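Local coordinates for uncharacterized protein DR_A0006 (Deinococcus radiodurans R1, PDB 3GGN) that is of unknown function but belongs to the polyketide cyclase and lipid-transport (START-like) family, so it probably binds a hydrophobic ligand such as a lipid or quinone, at residues Q18-W23 with T67-G72; V60-E65 with I85-E90. One frame throughout, in Å; residues are numbered along the deposited sequence.

Contact 1 (Q18-W23 with T67-G72); sequences QLYAVW and TADEPG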
ATOM      1  N   GLN B  18      -8.406  -8.851  14.293  1.00 22.95           N
ATOM      2  CA  GLN B  18      -7.583  -7.746  13.828  1.00 23.10           C
ATOM      3  C   GLN B  18      -7.688  -7.551  12.321  1.00 21.55           C
ATOM      4  O   GLN B  18      -7.911  -6.439  11.849  1.00 21.44           O
ATOM      5  CB  GLN B  18      -6.126  -7.983  14.207  1.00 25.12           C
ATOM      6  CG  GLN B  18      -5.200  -6.844  13.833  1.00 25.22           C
ATOM      7  CD  GLN B  18      -3.749  -7.167  14.131  1.00 28.73           C
ATOM      8  OE1 GLN B  18      -3.423  -7.689  15.202  1.00 28.46           O
ATOM      9  NE2 GLN B  18      -2.866  -6.848  13.189  1.00 28.94           N
ATOM     10  N   LEU B  19      -7.530  -8.638  11.571  1.00 19.36           N
ATOM     11  CA  LEU B  19      -7.588  -8.584  10.110  1.00 16.95           C
ATOM     12  C   LEU B  19      -8.974  -8.174   9.638  1.00 17.36           C
ATOM     13  O   LEU B  19      -9.114  -7.399   8.682  1.00 17.45           O
ATOM     14  CB  LEU B  19      -7.228  -9.947   9.528  1.00 14.79           C
ATOM     15  CG  LEU B  19      -5.849 -10.438   9.965  1.00 15.20           C
ATOM     16  CD1 LEU B  19      -5.685 -11.882   9.535  1.00 16.92           C
ATOM     17  CD2 LEU B  19      -4.747  -9.550   9.369  1.00 13.22           C
ATOM     18  N   TYR B  20      -9.994  -8.710  10.300  1.00 16.49           N
ATOM     19  CA  TYR B  20     -11.377  -8.389   9.978  1.00 18.27           C
ATOM     20  C   TYR B  20     -11.589  -6.890  10.164  1.00 17.38           C
ATOM     21  O   TYR B  20     -12.275  -6.247   9.371  1.00 17.38           O
ATOM     22  CB  TYR B  20     -12.327  -9.151  10.906  1.00 15.03           C
ATOM     23  CG  TYR B  20     -13.710  -8.541  11.012  1.00 16.72           C
ATOM     24  CD1 TYR B  20     -14.747  -8.937  10.160  1.00 16.23           C
ATOM     25  CD2 TYR B  20     -13.977  -7.552  11.955  1.00 13.00           C
ATOM     26  CE1 TYR B  20     -16.018  -8.354  10.251  1.00 16.38           C
ATOM     27  CE2 TYR B  20     -15.228  -6.970  12.050  1.00 17.53           C
ATOM     28  CZ  TYR B  20     -16.247  -7.372  11.201  1.00 18.67           C
ATOM     29  OH  TYR B  20     -17.495  -6.797  11.329  1.00 21.72           O
ATOM     30  N   ALA B  21     -10.978  -6.347  11.214  1.00 19.33           N
ATOM     31  CA  ALA B  21     -11.096  -4.925  11.546  1.00 21.32           C
ATOM     32  C   ALA B  21     -10.664  -4.004  10.412  1.00 20.38           C
ATOM     33  O   ALA B  21     -11.294  -2.971  10.169  1.00 20.05           O
ATOM     34  CB  ALA B  21     -10.289  -4.621  12.798  1.00 21.20           C
ATOM     35  N   VAL B  22      -9.590  -4.369   9.723  1.00 18.49           N
ATOM     36  CA  VAL B  22      -9.107  -3.549   8.616  1.00 19.05           C
ATOM     37  C   VAL B  22     -10.129  -3.586   7.486  1.00 20.58           C
ATOM     38  O   VAL B  22     -10.593  -2.541   7.025  1.00 21.59           O
ATOM     39  CB  VAL B  22      -7.738  -4.054   8.083  1.00 19.31           C
ATOM     40  CG1 VAL B  22      -7.289  -3.205   6.898  1.00 18.09           C
ATOM     41  CG2 VAL B  22      -6.692  -4.000   9.197  1.00 22.10           C
ATOM     42  N   TRP B  23     -10.494  -4.793   7.057  1.00 18.52           N
ATOM     43  CA  TRP B  23     -11.461  -4.958   5.973  1.00 17.96           C
ATOM     44  C   TRP B  23     -12.827  -4.329   6.239  1.00 17.29           C
ATOM     45  O   TRP B  23     -13.464  -3.826   5.315  1.00 16.51           O
ATOM     46  CB  TRP B  23     -11.651  -6.441   5.646  1.00 15.18           C
ATOM     47  CG  TRP B  23     -10.480  -7.027   4.938  1.00 15.41           C
ATOM     48  CD1 TRP B  23      -9.289  -7.391   5.487  1.00 16.65           C
ATOM     49  CD2 TRP B  23     -10.357  -7.239   3.529  1.00 16.25           C
ATOM     50  NE1 TRP B  23      -8.423  -7.811   4.506  1.00 15.88           N
ATOM     51  CE2 TRP B  23      -9.054  -7.729   3.294  1.00 15.09           C
ATOM     52  CE3 TRP B  23     -11.222  -7.056   2.439  1.00 16.45           C
ATOM     53  CZ2 TRP B  23      -8.588  -8.042   2.010  1.00 15.57           C
ATOM     54  CZ3 TRP B  23     -10.760  -7.365   1.162  1.00 18.54           C
ATOM     55  CH2 TRP B  23      -9.453  -7.854   0.960  1.00 18.78           C
ATOM     56  N   THR B  67     -24.276  -7.976   2.853  1.00 22.47           N
ATOM     57  CA  THR B  67     -25.245  -9.060   2.970  1.00 24.65           C
ATOM     58  C   THR B  67     -24.890  -9.949   4.161  1.00 24.58           C
ATOM     59  O   THR B  67     -25.668 -10.815   4.560  1.00 23.06           O
ATOM     60  CB  THR B  67     -25.279  -9.928   1.702  1.00 26.44           C
ATOM     61  OG1 THR B  67     -25.534  -9.102   0.562  1.00 32.28           O
ATOM     62  CG2 THR B  67     -26.391 -10.958   1.798  1.00 29.85           C
ATOM     63  N   ALA B  68     -23.705  -9.729   4.718  1.00 23.00           N
ATOM     64  CA  ALA B  68     -23.236 -10.505   5.863  1.00 20.52           C
ATOM     65  C   ALA B  68     -22.067  -9.789   6.518  1.00 20.05           C
ATOM     66  O   ALA B  68     -21.132  -9.350   5.845  1.00 17.28           O
ATOM     67  CB  ALA B  68     -22.799 -11.904   5.421  1.00 22.57           C
ATOM     68  N   ASP B  69     -22.140  -9.656   7.834  1.00 18.49           N
ATOM     69  CA  ASP B  69     -21.088  -9.014   8.595  1.00 20.14           C
ATOM     70  C   ASP B  69     -20.998  -9.705   9.942  1.00 22.23           C
ATOM     71  O   ASP B  69     -21.689  -9.335  10.901  1.00 22.57           O
ATOM     72  CB  ASP B  69     -21.376  -7.524   8.774  1.00 18.96           C
ATOM     73  CG  ASP B  69     -20.326  -6.829   9.620  1.00 19.89           C
ATOM     74  OD1 ASP B  69     -19.160  -7.289   9.623  1.00 17.29           O
ATOM     75  OD2 ASP B  69     -20.660  -5.822  10.280  1.00 19.57           O
ATOM     76  N   GLU B  70     -20.167 -10.740   9.983  1.00 21.70           N
ATOM     77  CA  GLU B  70     -19.945 -11.525  11.186  1.00 22.60           C
ATOM     78  C   GLU B  70     -18.572 -11.161  11.719  1.00 23.31           C
ATOM     79  O   GLU B  70     -17.553 -11.618  11.205  1.00 18.15           O
ATOM     80  CB  GLU B  70     -20.021 -13.013  10.856  1.00 22.90           C
ATOM     81  CG  GLU B  70     -21.437 -13.483  10.570  1.00 28.04           C
ATOM     82  CD  GLU B  70     -21.482 -14.781   9.789  1.00 31.32           C
ATOM     83  OE1 GLU B  70     -20.711 -15.710  10.120  1.00 32.54           O
ATOM     84  OE2 GLU B  70     -22.300 -14.873   8.846  1.00 33.71           O
ATOM     85  N   PRO B  71     -18.533 -10.325  12.767  1.00 23.52           N
ATOM     86  CA  PRO B  71     -17.274  -9.887  13.370  1.00 22.65           C
ATOM     87  C   PRO B  71     -16.202 -10.962  13.427  1.00 21.67           C
ATOM     88  O   PRO B  71     -16.423 -12.054  13.950  1.00 21.48           O
ATOM     89  CB  PRO B  71     -17.702  -9.412  14.751  1.00 22.29           C
ATOM     90  CG  PRO B  71     -19.055  -8.830  14.480  1.00 24.46           C
ATOM     91  CD  PRO B  71     -19.684  -9.872  13.569  1.00 25.14           C
ATOM     92  N   GLY B  72     -15.043 -10.638  12.862  1.00 19.16           N
ATOM     93  CA  GLY B  72     -13.914 -11.552  12.863  1.00 20.18           C
ATOM     94  C   GLY B  72     -14.075 -12.833  12.075  1.00 19.26           C
ATOM     95  O   GLY B  72     -13.217 -13.709  12.159  1.00 19.38           O
TER
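Y20 and D69 are joined by a very short hydrogen bond: the hydroxyl OH donates to carboxylate OD1 at 2.4 Å, a length best read with caution at this resolution. OD1 lies at the ring edge, in the plane of Y20, and the ring and carboxylate planes are only 10° apart, so the two flat groups are nearly coplanar although their side chains cross at about a right angle. The other oxygen, OD2, forms a salt bridge with R24, a second partner that probably helps hold the carboxylate's rotation. The chain carrying D69 then folds over one face of the ring. P71 CA makes a CH-pi contact, 3.8 Å from the Y20 ring centroid and 22° off the ring normal, and the backbone G72 N lies 3.1 Å from Y20 CG, evidence of tight packing. With CG anti to the backbone N (chi1 159°), the tyrosine reaches out from its helix beneath this turn. G72 has a positive phi, which favours glycine. A leucine in place of Y20 would probably leave D69 OD1 without its hydroxyl partner and deprive P71 of its flat ring face. Helix 16-24 is thus fastened to the end of strand 59-70, Y20 also touching I75 of strand 74-79, while L19 and V22 pack on helix 130-146.

Contact 2 (V60-E65 with I85-E90); sequences VSWEAE and IENSGE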
ATOM      1  N   VAL B  60     -17.137   5.282 -12.767  1.00 38.94           N
ATOM      2  CA  VAL B  60     -18.410   4.580 -12.644  1.00 35.01           C
ATOM      3  C   VAL B  60     -18.677   4.199 -11.188  1.00 33.22           C
ATOM      4  O   VAL B  60     -17.822   3.612 -10.525  1.00 31.51           O
ATOM      5  CB  VAL B  60     -18.418   3.299 -13.503  1.00 34.98           C
ATOM      6  CG1 VAL B  60     -19.727   2.541 -13.305  1.00 33.99           C
ATOM      7  CG2 VAL B  60     -18.225   3.662 -14.967  1.00 34.42           C
ATOM      8  N   SER B  61     -19.867   4.534 -10.700  1.00 30.48           N
ATOM      9  CA  SER B  61     -20.237   4.226  -9.324  1.00 28.96           C
ATOM     10  C   SER B  61     -21.600   3.552  -9.228  1.00 27.23           C
ATOM     11  O   SER B  61     -22.433   3.651 -10.129  1.00 25.24           O
ATOM     12  CB  SER B  61     -20.223   5.501  -8.464  1.00 28.61           C
ATOM     13  OG  SER B  61     -21.356   6.313  -8.704  1.00 29.63           O
ATOM     14  N   TRP B  62     -21.814   2.851  -8.125  1.00 25.09           N
ATOM     15  CA  TRP B  62     -23.067   2.154  -7.899  1.00 23.93           C
ATOM     16  C   TRP B  62     -23.258   2.011  -6.400  1.00 22.71           C
ATOM     17  O   TRP B  62     -22.330   2.227  -5.624  1.00 22.54           O
ATOM     18  CB  TRP B  62     -23.025   0.770  -8.551  1.00 26.14           C
ATOM     19  CG  TRP B  62     -22.012  -0.142  -7.936  1.00 28.80           C
ATOM     20  CD1 TRP B  62     -22.198  -0.976  -6.873  1.00 27.32           C
ATOM     21  CD2 TRP B  62     -20.639  -0.279  -8.319  1.00 30.39           C
ATOM     22  NE1 TRP B  62     -21.028  -1.626  -6.570  1.00 27.45           N
ATOM     23  CE2 TRP B  62     -20.054  -1.217  -7.443  1.00 29.81           C
ATOM     24  CE3 TRP B  62     -19.846   0.301  -9.321  1.00 32.98           C
ATOM     25  CZ2 TRP B  62     -18.707  -1.592  -7.533  1.00 31.72           C
ATOM     26  CZ3 TRP B  62     -18.504  -0.071  -9.411  1.00 31.45           C
ATOM     27  CH2 TRP B  62     -17.950  -1.010  -8.519  1.00 33.03           C
ATOM     28  N   GLU B  63     -24.467   1.654  -6.001  1.00 19.41           N
ATOM     29  CA  GLU B  63     -24.770   1.476  -4.598  1.00 19.40           C
ATOM     30  C   GLU B  63     -24.712  -0.015  -4.288  1.00 18.59           C
ATOM     31  O   GLU B  63     -25.109  -0.848  -5.110  1.00 18.21           O
ATOM     32  CB  GLU B  63     -26.167   2.018  -4.296  1.00 22.41           C
ATOM     33  CG  GLU B  63     -26.437   2.263  -2.826  1.00 28.48           C
ATOM     34  CD  GLU B  63     -27.809   2.864  -2.586  1.00 32.89           C
ATOM     35  OE1 GLU B  63     -28.189   3.791  -3.338  1.00 33.59           O
ATOM     36  OE2 GLU B  63     -28.499   2.415  -1.646  1.00 35.49           O
ATOM     37  N   ALA B  64     -24.206  -0.349  -3.108  1.00 17.83           N
ATOM     38  CA  ALA B  64     -24.122  -1.741  -2.688  1.00 18.89           C
ATOM     39  C   ALA B  64     -24.583  -1.872  -1.239  1.00 18.99           C
ATOM     40  O   ALA B  64     -24.771  -0.872  -0.543  1.00 20.05           O
ATOM     41  CB  ALA B  64     -22.696  -2.244  -2.829  1.00 20.15           C
ATOM     42  N   GLU B  65     -24.764  -3.109  -0.791  1.00 18.71           N
ATOM     43  CA  GLU B  65     -25.189  -3.365   0.581  1.00 19.88           C
ATOM     44  C   GLU B  65     -24.440  -4.565   1.162  1.00 19.10           C
ATOM     45  O   GLU B  65     -24.089  -5.494   0.439  1.00 18.03           O
ATOM     46  CB  GLU B  65     -26.698  -3.640   0.619  1.00 22.34           C
ATOM     47  CG  GLU B  65     -27.081  -5.072   0.281  1.00 25.38           C
ATOM     48  CD  GLU B  65     -28.594  -5.305   0.257  1.00 29.96           C
ATOM     49  OE1 GLU B  65     -29.329  -4.645   1.029  1.00 28.75           O
ATOM     50  OE2 GLU B  65     -29.045  -6.165  -0.534  1.00 30.12           O
ATOM     51  N   ILE B  85     -22.769  -1.427 -12.520  1.00 29.18           N
ATOM     52  CA  ILE B  85     -21.905  -2.595 -12.580  1.00 30.54           C
ATOM     53  C   ILE B  85     -22.335  -3.618 -11.549  1.00 29.29           C
ATOM     54  O   ILE B  85     -22.384  -3.327 -10.358  1.00 28.54           O
ATOM     55  CB  ILE B  85     -20.431  -2.219 -12.305  1.00 30.80           C
ATOM     56  CG1 ILE B  85     -19.971  -1.162 -13.312  1.00 32.51           C
ATOM     57  CG2 ILE B  85     -19.541  -3.456 -12.402  1.00 32.09           C
ATOM     58  CD1 ILE B  85     -20.104  -1.598 -14.755  1.00 31.61           C
ATOM     59  N   GLU B  86     -22.660  -4.812 -12.021  1.00 30.54           N
ATOM     60  CA  GLU B  86     -23.068  -5.891 -11.139  1.00 30.41           C
ATOM     61  C   GLU B  86     -21.808  -6.454 -10.497  1.00 28.79           C
ATOM     62  O   GLU B  86     -20.837  -6.774 -11.185  1.00 25.42           O
ATOM     63  CB  GLU B  86     -23.768  -6.996 -11.934  1.00 31.92           C
ATOM     64  CG  GLU B  86     -25.110  -6.595 -12.529  1.00 36.27           C
ATOM     65  CD  GLU B  86     -25.523  -7.489 -13.686  1.00 38.09           C
ATOM     66  OE1 GLU B  86     -25.553  -8.727 -13.514  1.00 41.17           O
ATOM     67  OE2 GLU B  86     -25.819  -6.948 -14.773  1.00 41.90           O
ATOM     68  N   ASN B  87     -21.811  -6.554  -9.176  1.00 25.68           N
ATOM     69  CA  ASN B  87     -20.660  -7.107  -8.493  1.00 25.38           C
ATOM     70  C   ASN B  87     -21.015  -7.530  -7.086  1.00 24.09           C
ATOM     71  O   ASN B  87     -21.963  -7.028  -6.482  1.00 21.04           O
ATOM     72  CB  ASN B  87     -19.506  -6.100  -8.448  1.00 28.30           C
ATOM     73  CG  ASN B  87     -19.748  -4.988  -7.462  1.00 29.69           C
ATOM     74  OD1 ASN B  87     -20.573  -4.105  -7.696  1.00 31.75           O
ATOM     75  ND2 ASN B  87     -19.041  -5.031  -6.337  1.00 29.64           N
ATOM     76  N   SER B  88     -20.244  -8.476  -6.577  1.00 21.09           N
ATOM     77  CA  SER B  88     -20.437  -8.983  -5.233  1.00 20.68           C
ATOM     78  C   SER B  88     -19.048  -9.299  -4.709  1.00 20.25           C
ATOM     79  O   SER B  88     -18.073  -9.314  -5.466  1.00 20.64           O
ATOM     80  CB  SER B  88     -21.274 -10.260  -5.259  1.00 19.13           C
ATOM     81  OG  SER B  88     -20.575 -11.279  -5.951  1.00 24.92           O
ATOM     82  N   GLY B  89     -18.960  -9.551  -3.412  1.00 19.09           N
ATOM     83  CA  GLY B  89     -17.681  -9.866  -2.827  1.00 19.87           C
ATOM     84  C   GLY B  89     -17.877 -10.565  -1.506  1.00 20.81           C
ATOM     85  O   GLY B  89     -18.934 -10.449  -0.872  1.00 22.26           O
ATOM     86  N   GLU B  90     -16.856 -11.300  -1.090  1.00 19.14           N
ATOM     87  CA  GLU B  90     -16.911 -12.021   0.165  1.00 20.77           C
ATOM     88  C   GLU B  90     -15.495 -12.237   0.666  1.00 18.30           C
ATOM     89  O   GLU B  90     -14.625 -12.696  -0.078  1.00 20.79           O
ATOM     90  CB  GLU B  90     -17.606 -13.372  -0.037  1.00 20.19           C
ATOM     91  CG  GLU B  90     -17.865 -14.131   1.248  1.00 28.76           C
ATOM     92  CD  GLU B  90     -18.388 -15.536   1.009  1.00 29.98           C
ATOM     93  OE1 GLU B  90     -18.663 -16.234   2.004  1.00 33.04           O
ATOM     94  OE2 GLU B  90     -18.521 -15.946  -0.169  1.00 34.48           O
TER
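I85 CB sits over one face of the W62 indole, the two side chains meeting at a slant. From CB, which sets out toward 85-90, the tryptophan places CG between the backbone N and the carbonyl carbon (chi1 65°), and chi2 of 88° swings the ring across the gap. CG lies 4.0 Å from the backbone I85 O, which stands above the ring plane, offset toward the rim. I85 CB lies on the same side of that plane as I85 O, 3.9 Å from W62 CE3 and 4.1 Å from W62 CZ3. N87 lies toward the NE1-CE2-CZ2 edge of the indole, where its two rings meet: CZ2 is 3.6 Å from N87 CG, and NE1 is 3.7 Å from N87 CG. The N87 side chain crosses the indole obliquely, with amide and ring planes 72° apart. Beyond the indole, V60 CG1 touches I85 CG1 at 3.7 Å, the two aliphatic side chains crossing at about a right angle.

The backbones stay well apart, the nearest CA atoms, those of W62 and I85, being 6.8 Å from each other, and side chains bridge the gap. Strand 74-79 lies between strands 59-70 and 86-95 in the sheet; W62 also touches its S79, whose hydroxyl bonds N87 N, and the W62 ring meets that of W49. The antiparallel sheet, with the long C-terminal helix packed on it, is that of the helix-grip (Bet v 1-like) fold, and this contact lies across three of its strands.

The centres of the two contacts are about 18 Å apart, and both draw on strand 59-70: residues 60-65 serve contact 2 and residues 67-72, just beyond, serve contact 1. Along the chain the segments alternate, in the order 18-23, 60-65, 67-72, 85-90, so the contacts cross. At the start of contact 1's strand segment, T67 and A68 both face A76 in a classic beta bulge, and the chain turns a corner at T67. Contact 1 joins helix 16-24 to one end of the strand, whereas contact 2 stays within the sheet, linking the strand by side chains to the start of 86-95, one strand further across. Both lie in one START-like domain, consistent with a ligand-binding scaffold.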